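Local coordinates for protein O-methyltransferase, putative (Bacillus cereus, PDB 3DUW) that probably transfers a methyl group from S-adenosylmethionine to an oxygen of an acceptor substrate, and is seen here with the by-product S-adenosyl-L-homocysteine bound, at residues Asn61-Thr67 against Arg85-Glu90; Phe134-Asp140 against Thr161-Asn167. One frame throughout, in Å; residues are numbered along the deposited sequence.

Interaction 1 (Asn61-Thr67 against Arg85-Glu90); sequences NILEIGT and RVVTLE. With SAH (S-adenosyl-L-homocysteine), chain C.
Ile62 and Glu64 offer both N-H and C=O to the parallel strand 85-90, its axis 4.6 Å away and turned by 12°: Ile62 bonds to Arg85 O and Val87 N, Glu64 to Val87 O and Leu89 N, and Gly66 N continues the series to Leu89 O. On the face carrying Asn61, Leu63 and Leu89, Asn61 and Arg85 run side by side with amide and guanidinium planes 30° apart. Arg85 NE reaches Asn61 OD1 at 2.8 Å, but the N-H points poorly and the bond is weak; Asn61 ND2 is taken by Pro133 O. Leu63 CD1 meets Leu89 CD1 further along. The other face is polar near the C-terminal ends of the two strands. Glu64 lies alongside Thr88, its CG anti to the backbone N (chi1 173°) and the chain extended, which brings the anti lone pair of OE1 to Thr88 OG1 at 2.6 Å. Ser72 OG and Thr73 OG1 also bond this buried carboxylate, so three hydroxyls grip it. Thr67 OG1 lies 2.6 Å from Thr88 OG1 as well. Gly66 takes up a positive-phi conformation favourable to glycine, and its O accepts from the ligand amino N at 3.2 Å. Glu90, bent at chi2, grips both ribose hydroxyls with its carboxylate: O3' donates to OE1 and O2' to OE2, each at 2.7 Å. A glycine turn after the first strand and an acidic residue ending the second are the signature of the S-adenosylmethionine site in Rossmann-like methyltransferases.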
loop_
_atom_site.group_PDB
_atom_site.type_symbol
_atom_site.label_atom_id
_atom_site.label_comp_id
_atom_site.label_asym_id
_atom_site.label_seq_id
_atom_site.Cartn_x
_atom_site.Cartn_y
_atom_site.Cartn_z
ATOM N N ASN A 61 15.541 -1.299 10.680
ATOM C CA ASN A 61 16.729 -1.312 9.827
ATOM C C ASN A 61 16.306 -1.318 8.360
ATOM O O ASN A 61 15.941 -2.354 7.804
ATOM C CB ASN A 61 17.584 -2.537 10.157
ATOM C CG ASN A 61 18.981 -2.442 9.588
ATOM O OD1 ASN A 61 19.561 -1.361 9.522
ATOM N ND2 ASN A 61 19.540 -3.580 9.193
ATOM N N ILE A 62 16.378 -0.146 7.742
ATOM C CA ILE A 62 15.957 0.044 6.361
ATOM C C ILE A 62 17.089 0.122 5.352
ATOM O O ILE A 62 18.103 0.771 5.591
ATOM C CB ILE A 62 15.127 1.348 6.230
ATOM C CG1 ILE A 62 13.931 1.312 7.181
ATOM C CG2 ILE A 62 14.673 1.539 4.791
ATOM C CD1 ILE A 62 13.122 2.597 7.194
ATOM N N LEU A 63 16.893 -0.539 4.215
ATOM C CA LEU A 63 17.859 -0.521 3.127
ATOM C C LEU A 63 17.163 0.088 1.917
ATOM O O LEU A 63 16.097 -0.377 1.515
ATOM C CB LEU A 63 18.329 -1.938 2.776
ATOM C CG LEU A 63 19.163 -2.064 1.495
ATOM C CD1 LEU A 63 20.478 -1.309 1.656
ATOM C CD2 LEU A 63 19.434 -3.533 1.196
ATOM N N GLU A 64 17.752 1.143 1.366
ATOM C CA GLU A 64 17.202 1.796 0.185
ATOM C C GLU A 64 18.230 1.738 -0.932
ATOM O O GLU A 64 19.417 1.979 -0.704
ATOM C CB GLU A 64 16.861 3.258 0.475
ATOM C CG GLU A 64 16.438 4.039 -0.757
ATOM C CD GLU A 64 16.059 5.457 -0.420
ATOM O OE1 GLU A 64 16.956 6.234 -0.025
ATOM O OE2 GLU A 64 14.860 5.791 -0.535
ATOM N N ILE A 65 17.777 1.396 -2.134
ATOM C CA ILE A 65 18.657 1.334 -3.291
ATOM C C ILE A 65 18.167 2.410 -4.258
ATOM O O ILE A 65 17.097 2.285 -4.854
ATOM C CB ILE A 65 18.607 -0.059 -3.965
ATOM C CG1 ILE A 65 18.850 -1.153 -2.917
ATOM C CG2 ILE A 65 19.660 -0.138 -5.060
ATOM C CD1 ILE A 65 18.795 -2.575 -3.467
ATOM N N GLY A 66 18.955 3.478 -4.385
ATOM C CA GLY A 66 18.599 4.594 -5.249
ATOM C C GLY A 66 18.206 5.782 -4.377
ATOM O O GLY A 66 17.039 5.924 -4.008
ATOM N N THR A 67 19.168 6.663 -4.084
ATOM C CA THR A 67 18.932 7.817 -3.208
ATOM C C THR A 67 18.527 9.139 -3.887
ATOM O O THR A 67 17.723 9.894 -3.314
ATOM C CB THR A 67 20.205 8.129 -2.371
ATOM O OG1 THR A 67 20.818 6.905 -1.932
ATOM C CG2 THR A 67 19.835 8.994 -1.178
ATOM N N ARG A 85 17.556 2.829 11.790
ATOM C CA ARG A 85 18.518 3.366 10.845
ATOM C C ARG A 85 18.149 3.072 9.403
ATOM O O ARG A 85 17.383 2.148 9.114
ATOM C CB ARG A 85 19.916 2.807 11.133
ATOM C CG ARG A 85 20.019 1.290 11.068
ATOM C CD ARG A 85 21.459 0.829 11.262
ATOM N NE ARG A 85 21.597 -0.627 11.226
ATOM C CZ ARG A 85 22.756 -1.269 11.341
ATOM N NH1 ARG A 85 23.881 -0.582 11.498
ATOM N NH2 ARG A 85 22.795 -2.595 11.305
ATOM N N VAL A 86 18.694 3.888 8.509
ATOM C CA VAL A 86 18.489 3.740 7.077
ATOM C C VAL A 86 19.853 3.743 6.410
ATOM O O VAL A 86 20.710 4.568 6.736
ATOM C CB VAL A 86 17.693 4.918 6.465
ATOM C CG1 VAL A 86 17.536 4.707 4.961
ATOM C CG2 VAL A 86 16.338 5.047 7.130
ATOM N N VAL A 87 20.058 2.800 5.501
ATOM C CA VAL A 87 21.287 2.720 4.731
ATOM C C VAL A 87 20.794 2.854 3.297
ATOM O O VAL A 87 19.995 2.038 2.838
ATOM C CB VAL A 87 21.998 1.363 4.900
ATOM C CG1 VAL A 87 23.206 1.300 3.982
ATOM C CG2 VAL A 87 22.423 1.173 6.349
ATOM N N THR A 88 21.241 3.894 2.602
ATOM C CA THR A 88 20.809 4.117 1.232
ATOM C C THR A 88 22.001 4.141 0.275
ATOM O O THR A 88 23.063 4.686 0.594
ATOM C CB THR A 88 19.968 5.420 1.137
ATOM O OG1 THR A 88 19.458 5.561 -0.191
ATOM C CG2 THR A 88 20.794 6.640 1.521
ATOM N N LEU A 89 21.811 3.539 -0.895
ATOM C CA LEU A 89 22.863 3.414 -1.901
ATOM C C LEU A 89 22.667 4.320 -3.115
ATOM O O LEU A 89 21.597 4.331 -3.732
ATOM C CB LEU A 89 22.941 1.952 -2.350
ATOM C CG LEU A 89 22.894 0.942 -1.195
ATOM C CD1 LEU A 89 23.017 -0.468 -1.744
ATOM C CD2 LEU A 89 24.006 1.226 -0.199
ATOM N N GLU A 90 23.717 5.059 -3.468
ATOM C CA GLU A 90 23.670 5.986 -4.593
ATOM C C GLU A 90 24.956 5.944 -5.421
ATOM O O GLU A 90 26.056 6.102 -4.887
ATOM C CB GLU A 90 23.422 7.402 -4.067
ATOM C CG GLU A 90 23.437 8.490 -5.124
ATOM C CD GLU A 90 22.497 8.193 -6.274
ATOM O OE1 GLU A 90 21.321 7.855 -6.009
ATOM O OE2 GLU A 90 22.931 8.304 -7.442
HETATM N N SAH C . 14.056 6.855 -4.479
HETATM C CA SAH C . 14.563 8.265 -4.662
HETATM C CB SAH C . 14.925 8.512 -6.088
HETATM C CG SAH C . 16.008 7.656 -6.701
HETATM S SD SAH C . 16.041 7.947 -8.522
HETATM C C SAH C . 13.401 9.242 -4.279
HETATM O O SAH C . 12.301 8.766 -3.982
HETATM O OXT SAH C . 13.674 10.495 -4.294
HETATM C "C5'" SAH C . 17.085 6.631 -9.002
HETATM C "C4'" SAH C . 18.569 6.812 -8.421
HETATM O "O4'" SAH C . 19.207 5.638 -8.917
HETATM C "C3'" SAH C . 19.395 7.950 -9.003
HETATM O "O3'" SAH C . 19.844 8.858 -7.994
HETATM C "C2'" SAH C . 20.560 7.184 -9.749
HETATM O "O2'" SAH C . 21.770 7.925 -9.797
HETATM C "C1'" SAH C . 20.644 5.896 -8.955
HETATM N N9 SAH C . 21.261 4.856 -9.536
HETATM C C8 SAH C . 21.297 4.390 -10.839
HETATM N N7 SAH C . 22.018 3.330 -11.026
HETATM C C5 SAH C . 22.531 3.025 -9.741
HETATM C C6 SAH C . 23.396 1.961 -9.294
HETATM N N6 SAH C . 23.893 1.013 -10.100
HETATM N N1 SAH C . 23.689 1.976 -7.954
HETATM C C2 SAH C . 23.207 2.921 -7.094
HETATM N N3 SAH C . 22.379 3.954 -7.483
HETATM C C4 SAH C . 22.084 3.943 -8.817
#

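Interaction 2 (Phe134-Asp140 against Thr161-Asn167). With SAH (S-adenosyl-L-homocysteine), chain C.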
loop_
_atom_site.group_PDB
_atom_site.type_symbol
_atom_site.label_atom_id
_atom_site.label_comp_id
_atom_site.label_asym_id
_atom_site.label_seq_id
_atom_site.Cartn_x
_atom_site.Cartn_y
_atom_site.Cartn_z
ATOM N N PHE A 134 17.989 -6.464 7.204
ATOM C CA PHE A 134 17.127 -5.314 6.966
ATOM C C PHE A 134 15.666 -5.748 7.017
ATOM O O PHE A 134 15.289 -6.752 6.406
ATOM C CB PHE A 134 17.459 -4.695 5.611
ATOM C CG PHE A 134 18.829 -4.086 5.553
ATOM C CD1 PHE A 134 19.089 -2.873 6.183
ATOM C CD2 PHE A 134 19.871 -4.741 4.904
ATOM C CE1 PHE A 134 20.369 -2.320 6.170
ATOM C CE2 PHE A 134 21.155 -4.198 4.882
ATOM C CZ PHE A 134 21.404 -2.985 5.517
ATOM N N ASP A 135 14.855 -4.993 7.755
ATOM C CA ASP A 135 13.435 -5.299 7.913
ATOM C C ASP A 135 12.560 -4.679 6.829
ATOM O O ASP A 135 11.422 -5.100 6.640
ATOM C CB ASP A 135 12.914 -4.799 9.269
ATOM C CG ASP A 135 13.916 -4.964 10.390
ATOM O OD1 ASP A 135 14.416 -6.089 10.586
ATOM O OD2 ASP A 135 14.193 -3.962 11.084
ATOM N N PHE A 136 13.087 -3.679 6.130
ATOM C CA PHE A 136 12.331 -2.984 5.091
ATOM C C PHE A 136 13.321 -2.592 3.998
ATOM O O PHE A 136 14.339 -1.960 4.274
ATOM C CB PHE A 136 11.669 -1.747 5.708
ATOM C CG PHE A 136 10.645 -1.088 4.831
ATOM C CD1 PHE A 136 11.030 -0.316 3.739
ATOM C CD2 PHE A 136 9.291 -1.218 5.114
ATOM C CE1 PHE A 136 10.077 0.321 2.944
ATOM C CE2 PHE A 136 8.333 -0.585 4.325
ATOM C CZ PHE A 136 8.729 0.186 3.238
ATOM N N ILE A 137 13.022 -2.969 2.758
ATOM C CA ILE A 137 13.911 -2.683 1.637
ATOM C C ILE A 137 13.159 -1.999 0.496
ATOM O O ILE A 137 12.146 -2.513 0.008
ATOM C CB ILE A 137 14.558 -3.993 1.130
ATOM C CG1 ILE A 137 15.260 -4.699 2.299
ATOM C CG2 ILE A 137 15.542 -3.702 0.008
ATOM C CD1 ILE A 137 15.806 -6.065 1.964
ATOM N N PHE A 138 13.659 -0.838 0.081
ATOM C CA PHE A 138 13.047 -0.061 -0.992
ATOM C C PHE A 138 13.976 -0.082 -2.197
ATOM O O PHE A 138 15.088 0.442 -2.140
ATOM C CB PHE A 138 12.806 1.381 -0.520
ATOM C CG PHE A 138 12.123 2.261 -1.538
ATOM C CD1 PHE A 138 11.026 1.798 -2.259
ATOM C CD2 PHE A 138 12.558 3.565 -1.753
ATOM C CE1 PHE A 138 10.372 2.626 -3.181
ATOM C CE2 PHE A 138 11.912 4.396 -2.668
ATOM C CZ PHE A 138 10.817 3.924 -3.383
ATOM N N ILE A 139 13.522 -0.716 -3.274
ATOM C CA ILE A 139 14.306 -0.824 -4.499
ATOM C C ILE A 139 13.820 0.251 -5.460
ATOM O O ILE A 139 12.718 0.159 -6.010
ATOM C CB ILE A 139 14.147 -2.222 -5.123
ATOM C CG1 ILE A 139 14.515 -3.287 -4.085
ATOM C CG2 ILE A 139 15.037 -2.346 -6.347
ATOM C CD1 ILE A 139 14.338 -4.717 -4.560
ATOM N N ASP A 140 14.653 1.267 -5.665
ATOM C CA ASP A 140 14.280 2.395 -6.509
ATOM C C ASP A 140 15.480 3.031 -7.211
ATOM O O ASP A 140 15.661 4.249 -7.166
ATOM C CB ASP A 140 13.564 3.435 -5.638
ATOM C CG ASP A 140 12.859 4.501 -6.445
ATOM O OD1 ASP A 140 12.412 4.208 -7.569
ATOM O OD2 ASP A 140 12.729 5.634 -5.937
ATOM N N THR A 161 10.547 -9.495 6.445
ATOM C CA THR A 161 11.045 -8.315 5.742
ATOM C C THR A 161 10.082 -7.880 4.644
ATOM O O THR A 161 9.535 -8.709 3.916
ATOM C CB THR A 161 12.428 -8.581 5.102
ATOM O OG1 THR A 161 13.422 -8.655 6.132
ATOM C CG2 THR A 161 12.802 -7.472 4.125
ATOM N N VAL A 162 9.875 -6.572 4.544
ATOM C CA VAL A 162 9.009 -6.006 3.521
ATOM C C VAL A 162 9.893 -5.444 2.412
ATOM O O VAL A 162 10.892 -4.777 2.686
ATOM C CB VAL A 162 8.145 -4.858 4.087
ATOM C CG1 VAL A 162 7.388 -4.159 2.957
ATOM C CG2 VAL A 162 7.171 -5.403 5.117
ATOM N N ILE A 163 9.536 -5.735 1.166
ATOM C CA ILE A 163 10.279 -5.233 0.018
ATOM C C ILE A 163 9.321 -4.457 -0.874
ATOM O O ILE A 163 8.270 -4.973 -1.263
ATOM C CB ILE A 163 10.892 -6.382 -0.820
ATOM C CG1 ILE A 163 11.874 -7.190 0.031
ATOM C CG2 ILE A 163 11.595 -5.811 -2.049
ATOM C CD1 ILE A 163 12.372 -8.462 -0.640
ATOM N N ILE A 164 9.667 -3.210 -1.173
ATOM C CA ILE A 164 8.853 -2.387 -2.056
ATOM C C ILE A 164 9.695 -2.101 -3.286
ATOM O O ILE A 164 10.835 -1.645 -3.165
ATOM C CB ILE A 164 8.486 -1.028 -1.424
ATOM C CG1 ILE A 164 7.554 -1.231 -0.226
ATOM C CG2 ILE A 164 7.828 -0.132 -2.474
ATOM C CD1 ILE A 164 6.183 -1.766 -0.593
ATOM N N GLY A 165 9.144 -2.397 -4.461
ATOM C CA GLY A 165 9.836 -2.124 -5.709
ATOM C C GLY A 165 9.026 -1.071 -6.440
ATOM O O GLY A 165 7.881 -1.319 -6.808
ATOM N N ASP A 166 9.605 0.106 -6.646
ATOM C CA ASP A 166 8.908 1.196 -7.318
ATOM C C ASP A 166 9.070 1.145 -8.834
ATOM O O ASP A 166 9.987 0.497 -9.356
ATOM C CB ASP A 166 9.450 2.533 -6.791
ATOM C CG ASP A 166 8.568 3.725 -7.148
ATOM O OD1 ASP A 166 7.342 3.544 -7.310
ATOM O OD2 ASP A 166 9.105 4.856 -7.234
ATOM N N ASN A 167 8.157 1.822 -9.527
ATOM C CA ASN A 167 8.192 1.951 -10.978
ATOM C C ASN A 167 8.210 0.623 -11.725
ATOM O O ASN A 167 9.045 0.405 -12.609
ATOM C CB ASN A 167 9.413 2.792 -11.365
ATOM C CG ASN A 167 9.539 4.048 -10.518
ATOM O OD1 ASN A 167 10.512 4.220 -9.782
ATOM N ND2 ASN A 167 8.545 4.925 -10.609
HETATM N N SAH C . 14.056 6.855 -4.479
HETATM C CA SAH C . 14.563 8.265 -4.662
HETATM C CB SAH C . 14.925 8.512 -6.088
HETATM C CG SAH C . 16.008 7.656 -6.701
HETATM S SD SAH C . 16.041 7.947 -8.522
HETATM C C SAH C . 13.401 9.242 -4.279
HETATM O O SAH C . 12.301 8.766 -3.982
HETATM O OXT SAH C . 13.674 10.495 -4.294
HETATM C "C5'" SAH C . 17.085 6.631 -9.002
HETATM C "C4'" SAH C . 18.569 6.812 -8.421
HETATM O "O4'" SAH C . 19.207 5.638 -8.917
HETATM C "C3'" SAH C . 19.395 7.950 -9.003
HETATM O "O3'" SAH C . 19.844 8.858 -7.994
HETATM C "C2'" SAH C . 20.560 7.184 -9.749
HETATM O "O2'" SAH C . 21.770 7.925 -9.797
HETATM C "C1'" SAH C . 20.644 5.896 -8.955
HETATM N N9 SAH C . 21.261 4.856 -9.536
HETATM C C8 SAH C . 21.297 4.390 -10.839
HETATM N N7 SAH C . 22.018 3.330 -11.026
HETATM C C5 SAH C . 22.531 3.025 -9.741
HETATM C C6 SAH C . 23.396 1.961 -9.294
HETATM N N6 SAH C . 23.893 1.013 -10.100
HETATM N N1 SAH C . 23.689 1.976 -7.954
HETATM C C2 SAH C . 23.207 2.921 -7.094
HETATM N N3 SAH C . 22.379 3.954 -7.483
HETATM C C4 SAH C . 22.084 3.943 -8.817
HETATM O O HOH W 1 11.836 -1.231 -8.353
#
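Phe136 and Phe138 meet Val162 and Ile164 at oblique angles on one side of the sheet. Phe136 presents CE2 to Val162 CG1 and CZ to Ile164 CG1, both at 3.9 Å. With CG anti to its backbone N (chi1 -178°), the end of the Phe138 ring comes closer to strand 162-166, where CD1 lies 3.7 Å from Ile164 CG2 and CE1 approaches Asp166 CB; ring and carboxylate planes of that last pair differ by 31°. The opposite face is aliphatic, with Ile139 CD1 against Ile163 CG2. Backbone hydrogen bonds between the parallel strands fix this register, and water 1 donates to Ile139 O and Asp166 O. At the C-terminal ends of the strands, acceptors converge: Asp140 OD1 lies 3.4 Å from Asp166 OD2, their carboxylate planes 60° apart, and 2.9 Å from Asn167 OD1. No hydrogen bond joins them; Lys143 NZ forms a salt bridge with Asp140 OD1 and a weak bond to Asn167 OD1, while Asn167 ND2 bonds to Asp214 OD2. Asp140 OD2 accepts from the ligand amino N, at a separation too short to be taken literally. Clustered oxygens of this kind would favour a cation, and the trio resembles the Asp-Asp-Asn magnesium site of catechol O-methyltransferase relatives; here Lys143 contributes positive charge beside Asp140 and Asn167.

Overall arrangement
Interactions 1 and 2 are successive along the chain and occupy one sheet, their centres about 10 Å apart. Each closes a beta-alpha-beta unit: helix 71-77 connects the strands of interaction 1, helix 146-155 those of interaction 2. Strands 61-65 and 136-139 are neighbours, so the four run in the order 85-90, 61-65, 136-139, 162-166; Ile65 N to Phe138 O and Ile65 O to Asp140 N are probable hydrogen bonds joining the two contacts. All four strands are parallel, which places their C-terminal ends at the same edge. There S-adenosyl-L-homocysteine is held from both contacts, its ribose by 85-90 and its amino group by Gly66 O and, at a doubtfully short distance, by Asp140.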